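Local coordinates for protein neural CELL adhesion molecule 1,140 KDA isoform (Homo sapiens, PDB 2VKW) that mediates adhesion between neural cells as a cell-surface receptor, here represented by its two tandem fibronectin type III domains, at residues Pro19-Ala24 with Pro106-Ser111; Lys114-Met119 with Lys127-Lys132. One frame throughout, in Å; residues are numbered along the deposited sequence.

Contact 1 of 2, residues Pro19-Ala24 with Pro106-Ser111; sequences PYSSTA and PVREPS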
loop_
_atom_site.group_PDB
_atom_site.type_symbol
_atom_site.label_atom_id
_atom_site.label_comp_id
_atom_site.label_asym_id
_atom_site.label_seq_id
_atom_site.Cartn_x
_atom_site.Cartn_y
_atom_site.Cartn_z
ATOM N N PRO A 19 -0.078 -3.928 -17.051
ATOM C CA PRO A 19 0.889 -2.923 -17.475
ATOM C C PRO A 19 0.512 -1.470 -17.253
ATOM O O PRO A 19 -0.658 -1.125 -17.123
ATOM C CB PRO A 19 1.040 -3.226 -18.953
ATOM C CG PRO A 19 -0.368 -3.545 -19.343
ATOM C CD PRO A 19 -0.875 -4.408 -18.200
ATOM N N TYR A 20 1.533 -0.623 -17.201
ATOM C CA TYR A 20 1.325 0.803 -17.088
ATOM C C TYR A 20 2.033 1.346 -18.334
ATOM O O TYR A 20 2.120 0.649 -19.348
ATOM C CB TYR A 20 1.917 1.373 -15.790
ATOM C CG TYR A 20 1.234 2.668 -15.360
ATOM C CD1 TYR A 20 -0.118 2.682 -14.998
ATOM C CD2 TYR A 20 1.914 3.889 -15.391
ATOM C CE1 TYR A 20 -0.776 3.882 -14.690
ATOM C CE2 TYR A 20 1.270 5.091 -15.083
ATOM C CZ TYR A 20 -0.073 5.082 -14.739
ATOM O OH TYR A 20 -0.716 6.274 -14.479
ATOM N N SER A 21 2.547 2.566 -18.279
ATOM C CA SER A 21 3.190 3.152 -19.445
ATOM C C SER A 21 4.602 2.652 -19.717
ATOM O O SER A 21 4.949 2.345 -20.859
ATOM C CB SER A 21 3.224 4.668 -19.301
ATOM O OG SER A 21 1.937 5.168 -19.011
ATOM N N SER A 22 5.417 2.575 -18.675
ATOM C CA SER A 22 6.791 2.140 -18.839
ATOM C C SER A 22 7.173 0.996 -17.918
ATOM O O SER A 22 8.358 0.693 -17.751
ATOM C CB SER A 22 7.731 3.322 -18.607
ATOM O OG SER A 22 7.569 3.837 -17.299
ATOM N N THR A 23 6.169 0.358 -17.326
ATOM C CA THR A 23 6.401 -0.761 -16.419
ATOM C C THR A 23 5.227 -1.731 -16.509
ATOM O O THR A 23 4.205 -1.427 -17.128
ATOM C CB THR A 23 6.515 -0.287 -14.944
ATOM O OG1 THR A 23 5.263 0.267 -14.526
ATOM C CG2 THR A 23 7.602 0.777 -14.791
ATOM N N ALA A 24 5.378 -2.896 -15.889
ATOM C CA ALA A 24 4.320 -3.894 -15.882
ATOM C C ALA A 24 4.418 -4.838 -14.683
ATOM O O ALA A 24 5.507 -5.282 -14.315
ATOM C CB ALA A 24 4.352 -4.690 -17.167
ATOM N N PRO A 106 -0.482 3.887 -23.002
ATOM C CA PRO A 106 0.181 5.041 -23.620
ATOM C C PRO A 106 0.662 5.970 -22.499
ATOM O O PRO A 106 0.468 5.685 -21.317
ATOM C CB PRO A 106 -0.929 5.674 -24.458
ATOM C CG PRO A 106 -2.152 5.383 -23.640
ATOM C CD PRO A 106 -1.936 3.926 -23.230
ATOM N N VAL A 107 1.294 7.073 -22.878
ATOM C CA VAL A 107 1.796 8.046 -21.923
ATOM C C VAL A 107 0.638 8.689 -21.155
ATOM O O VAL A 107 -0.352 9.112 -21.760
ATOM C CB VAL A 107 2.594 9.135 -22.657
ATOM C CG1 VAL A 107 2.983 10.244 -21.698
ATOM C CG2 VAL A 107 3.828 8.510 -23.301
ATOM N N ARG A 108 0.768 8.756 -19.829
ATOM C CA ARG A 108 -0.261 9.346 -18.974
ATOM C C ARG A 108 0.317 9.914 -17.677
ATOM O O ARG A 108 1.507 10.215 -17.608
ATOM C CB ARG A 108 -1.321 8.299 -18.645
ATOM C CG ARG A 108 -0.768 7.037 -18.025
ATOM C CD ARG A 108 -1.879 6.012 -17.838
ATOM N NE ARG A 108 -2.769 6.351 -16.731
ATOM C CZ ARG A 108 -3.836 5.640 -16.392
ATOM N NH1 ARG A 108 -4.157 4.553 -17.078
ATOM N NH2 ARG A 108 -4.578 6.005 -15.358
ATOM N N GLU A 109 -0.528 10.070 -16.656
ATOM C CA GLU A 109 -0.066 10.603 -15.378
ATOM C C GLU A 109 0.840 9.558 -14.711
ATOM O O GLU A 109 0.807 8.380 -15.064
ATOM C CB GLU A 109 -1.249 10.962 -14.456
ATOM C CG GLU A 109 -1.884 9.784 -13.745
ATOM C CD GLU A 109 -2.869 9.045 -14.609
ATOM O OE1 GLU A 109 -2.690 9.052 -15.845
ATOM O OE2 GLU A 109 -3.810 8.449 -14.045
ATOM N N PRO A 110 1.667 9.979 -13.746
ATOM C CA PRO A 110 2.559 9.020 -13.088
ATOM C C PRO A 110 1.813 8.099 -12.136
ATOM O O PRO A 110 0.690 8.388 -11.735
ATOM C CB PRO A 110 3.553 9.914 -12.338
ATOM C CG PRO A 110 3.392 11.289 -12.986
ATOM C CD PRO A 110 1.920 11.345 -13.263
ATOM N N SER A 111 2.437 6.983 -11.782
ATOM C CA SER A 111 1.817 6.068 -10.839
ATOM C C SER A 111 2.253 6.623 -9.481
ATOM O O SER A 111 3.181 7.439 -9.423
ATOM C CB SER A 111 2.343 4.641 -11.041
ATOM O OG SER A 111 3.669 4.510 -10.563
#

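Contact 2 of 2, residues Lys114-Met119 with Lys127-Lys132; sequences KLEGQM and KVNLIK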
loop_
_atom_site.group_PDB
_atom_site.type_symbol
_atom_site.label_atom_id
_atom_site.label_comp_id
_atom_site.label_asym_id
_atom_site.label_seq_id
_atom_site.Cartn_x
_atom_site.Cartn_y
_atom_site.Cartn_z
ATOM N N LYS A 114 6.937 5.796 -4.594
ATOM C CA LYS A 114 7.330 4.870 -3.547
ATOM C C LYS A 114 8.000 5.722 -2.476
ATOM O O LYS A 114 8.865 6.546 -2.783
ATOM C CB LYS A 114 8.304 3.836 -4.124
ATOM C CG LYS A 114 8.414 2.550 -3.329
ATOM C CD LYS A 114 9.000 1.434 -4.193
ATOM C CE LYS A 114 9.009 0.097 -3.450
ATOM N NZ LYS A 114 9.342 -1.052 -4.350
ATOM N N LEU A 115 7.603 5.524 -1.223
ATOM C CA LEU A 115 8.151 6.318 -0.130
ATOM C C LEU A 115 9.064 5.563 0.835
ATOM O O LEU A 115 8.696 4.528 1.389
ATOM C CB LEU A 115 7.001 6.963 0.640
ATOM C CG LEU A 115 6.103 7.824 -0.249
ATOM C CD1 LEU A 115 4.896 8.288 0.537
ATOM C CD2 LEU A 115 6.906 9.015 -0.781
ATOM N N GLU A 116 10.257 6.109 1.041
ATOM C CA GLU A 116 11.230 5.499 1.930
ATOM C C GLU A 116 11.683 6.507 2.977
ATOM O O GLU A 116 12.516 7.364 2.699
ATOM C CB GLU A 116 12.435 5.018 1.126
ATOM C CG GLU A 116 13.407 4.180 1.927
ATOM C CD GLU A 116 14.659 3.856 1.143
ATOM O OE1 GLU A 116 15.688 4.522 1.371
ATOM O OE2 GLU A 116 14.605 2.944 0.287
ATOM N N GLY A 117 11.136 6.397 4.182
ATOM C CA GLY A 117 11.499 7.321 5.235
ATOM C C GLY A 117 12.728 6.912 6.030
ATOM O O GLY A 117 12.990 5.728 6.247
ATOM N N GLN A 118 13.497 7.907 6.448
ATOM C CA GLN A 118 14.691 7.680 7.245
ATOM C C GLN A 118 14.430 8.451 8.536
ATOM O O GLN A 118 14.447 9.681 8.546
ATOM C CB GLN A 118 15.925 8.221 6.509
ATOM C CG GLN A 118 17.232 8.080 7.272
ATOM C CD GLN A 118 18.466 8.308 6.397
ATOM O OE1 GLN A 118 18.458 9.143 5.494
ATOM N NE2 GLN A 118 19.538 7.568 6.677
ATOM N N MET A 119 14.153 7.721 9.614
ATOM C CA MET A 119 13.848 8.355 10.896
ATOM C C MET A 119 14.982 9.243 11.356
ATOM O O MET A 119 16.151 8.891 11.226
ATOM C CB MET A 119 13.550 7.307 11.979
ATOM C CG MET A 119 12.376 6.376 11.677
ATOM S SD MET A 119 10.837 7.233 11.246
ATOM C CE MET A 119 11.014 7.270 9.465
ATOM N N LYS A 127 13.230 12.038 7.007
ATOM C CA LYS A 127 13.593 12.323 5.633
ATOM C C LYS A 127 12.838 11.301 4.813
ATOM O O LYS A 127 13.004 10.097 5.022
ATOM C CB LYS A 127 15.096 12.148 5.411
ATOM C CG LYS A 127 15.539 12.421 3.973
ATOM C CD LYS A 127 17.027 12.155 3.782
ATOM C CE LYS A 127 17.484 12.552 2.392
ATOM N NZ LYS A 127 18.919 12.233 2.185
ATOM N N VAL A 128 11.994 11.777 3.906
ATOM C CA VAL A 128 11.223 10.886 3.048
ATOM C C VAL A 128 11.856 10.835 1.659
ATOM O O VAL A 128 11.723 11.779 0.882
ATOM C CB VAL A 128 9.763 11.371 2.901
ATOM C CG1 VAL A 128 9.012 10.473 1.929
ATOM C CG2 VAL A 128 9.074 11.366 4.256
ATOM N N ASN A 129 12.556 9.743 1.352
ATOM C CA ASN A 129 13.185 9.599 0.040
ATOM C C ASN A 129 12.130 9.128 -0.952
ATOM O O ASN A 129 11.383 8.192 -0.679
ATOM C CB ASN A 129 14.337 8.580 0.080
ATOM C CG ASN A 129 15.500 9.030 0.950
ATOM O OD1 ASN A 129 15.786 8.418 1.982
ATOM N ND2 ASN A 129 16.176 10.102 0.539
ATOM N N LEU A 130 12.068 9.777 -2.105
ATOM C CA LEU A 130 11.095 9.409 -3.124
ATOM C C LEU A 130 11.706 8.411 -4.106
ATOM O O LEU A 130 12.409 8.797 -5.042
ATOM C CB LEU A 130 10.624 10.664 -3.856
ATOM C CG LEU A 130 10.173 11.759 -2.881
ATOM C CD1 LEU A 130 9.921 13.056 -3.624
ATOM C CD2 LEU A 130 8.929 11.305 -2.145
ATOM N N ILE A 131 11.441 7.126 -3.869
ATOM C CA ILE A 131 11.945 6.048 -4.715
ATOM C C ILE A 131 11.252 6.066 -6.076
ATOM O O ILE A 131 10.025 6.184 -6.169
ATOM C CB ILE A 131 11.717 4.678 -4.056
ATOM C CG1 ILE A 131 12.412 4.637 -2.698
ATOM C CG2 ILE A 131 12.242 3.570 -4.956
ATOM C CD1 ILE A 131 12.156 3.364 -1.927
ATOM N N LYS A 132 12.049 5.933 -7.127
ATOM C CA LYS A 132 11.548 5.977 -8.496
ATOM C C LYS A 132 10.497 4.926 -8.848
ATOM O O LYS A 132 10.743 3.729 -8.736
ATOM C CB LYS A 132 12.725 5.865 -9.475
ATOM C CG LYS A 132 12.568 6.701 -10.741
ATOM C CD LYS A 132 12.449 8.188 -10.400
ATOM C CE LYS A 132 12.286 9.055 -11.646
ATOM N NZ LYS A 132 12.108 10.498 -11.297
#

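Contact 1 of 2, residues Pro19-Ala24 with Pro106-Ser111
Part of the junction between the two tandem fibronectin type III domains lies here: the turn 19-24, joining strands 13-19 and 24-29 of the first domain, meets the linker 106-111 that runs toward strand 114-119 of the second. Y20 buries the most surface in the contact. With CG anti to the backbone N (chi1 -156°), its ring projects across to the linker, nearly at right angles to its course, and brings OH within 2.7 Å of the backbone O of E109, to which it donates a hydrogen bond. That carbonyl oxygen lies at the ring edge, near the ring plane, but the hydroxyl approaches it from above the carbonyl plane, 44° out. CB of S111 sits over one ring face, 4.2 Å from Y20 CE2 and offset toward the rim. R108 crosses the tyrosine at about a right angle; CE1 of Y20 lies over one face of its guanidinium, the two planes being 38° apart. A side-on salt bridge to E109 orients the guanidinium, NE to OE1 at 2.8 Å and NH2 to OE2 at 2.9 Å, while NH1 bonds to OE1 of Q105. The NE hydrogen is thus directed to the carboxylate rather than to the nearby tyrosine hydroxyl. D134 and G136, from the second domain, close in beside the junction, D134 accepting bonds from S22 and T23. Further back along the linker, the backbone O of P106 accepts the second hydrogen bond between the segments, 2.8 Å from OG of S21, which also lies against CG of R108.

Contact 2 of 2, residues Lys114-Met119 with Lys127-Lys132
An extended E116, with CG anti to its N (chi1 -171°), and I131, whose CG1 is turned beside its own N (chi1 -58°), bring the isoleucine CD1 against the glutamate across an antiparallel beta hairpin. Strands 114-119 and 126-131 are the first two strands of the second fibronectin type III domain, and 114-119 is an outer strand of its three-stranded sheet within the chain. CD1 of I131 packs 3.5 Å from CB of E116 and also touches OE2, while CB of I131 meets CB of K114, with which it forms a hydrogen-bonded pair of the ladder. E116 pairs with N129 through two backbone bonds: E116 N to N129 O at 2.9 Å, in the plane of the N129 carbonyl, and N129 N to E116 O at 2.7 Å, the donor standing above the plane of the E116 carbonyl, 42° out of it. Q118 and K127 form a like pair, their side chains side by side. At the opposite end of the ladder K114 N to I131 O is weak, at 3.5 Å. On the other face L115 lies alongside L130, pointing the same way, and its CD2 also meets CG1 of V128; these apolar groups face the domain core, where V182 and F196 lie. The face bearing E116 and Q118 instead meets the second subunit of the assembly. There OE1 of E116 forms a salt bridge with R199 of the second subunit, and NE2 of Q118 donates to O of T200 and OD1 of N175 of the same subunit. G117, paired with V128, brings the backbones close, CA to CA 4.2 Å. Its CA also makes a C-H...O contact with O of K127, 3.2 Å away.

Contacts 1 and 2 follow one another along the chain, their centres about 21 Å apart. Contact 1 packs a turn of the first domain on the linker to the second, whereas contact 2 lies wholly within the second. The linker 106-111 leads almost directly into strand 114-119, so the chain passes from the domain junction into the first hairpin of the next domain; apart from this adjacency in sequence, the two contacts do not touch. The loop following strand 126-131 returns toward the junction, where D134 meets the turn 19-24. Their surroundings differ as well: the second subunit covers part of contact 2, but no other chain of the assembly touches the segments of contact 1.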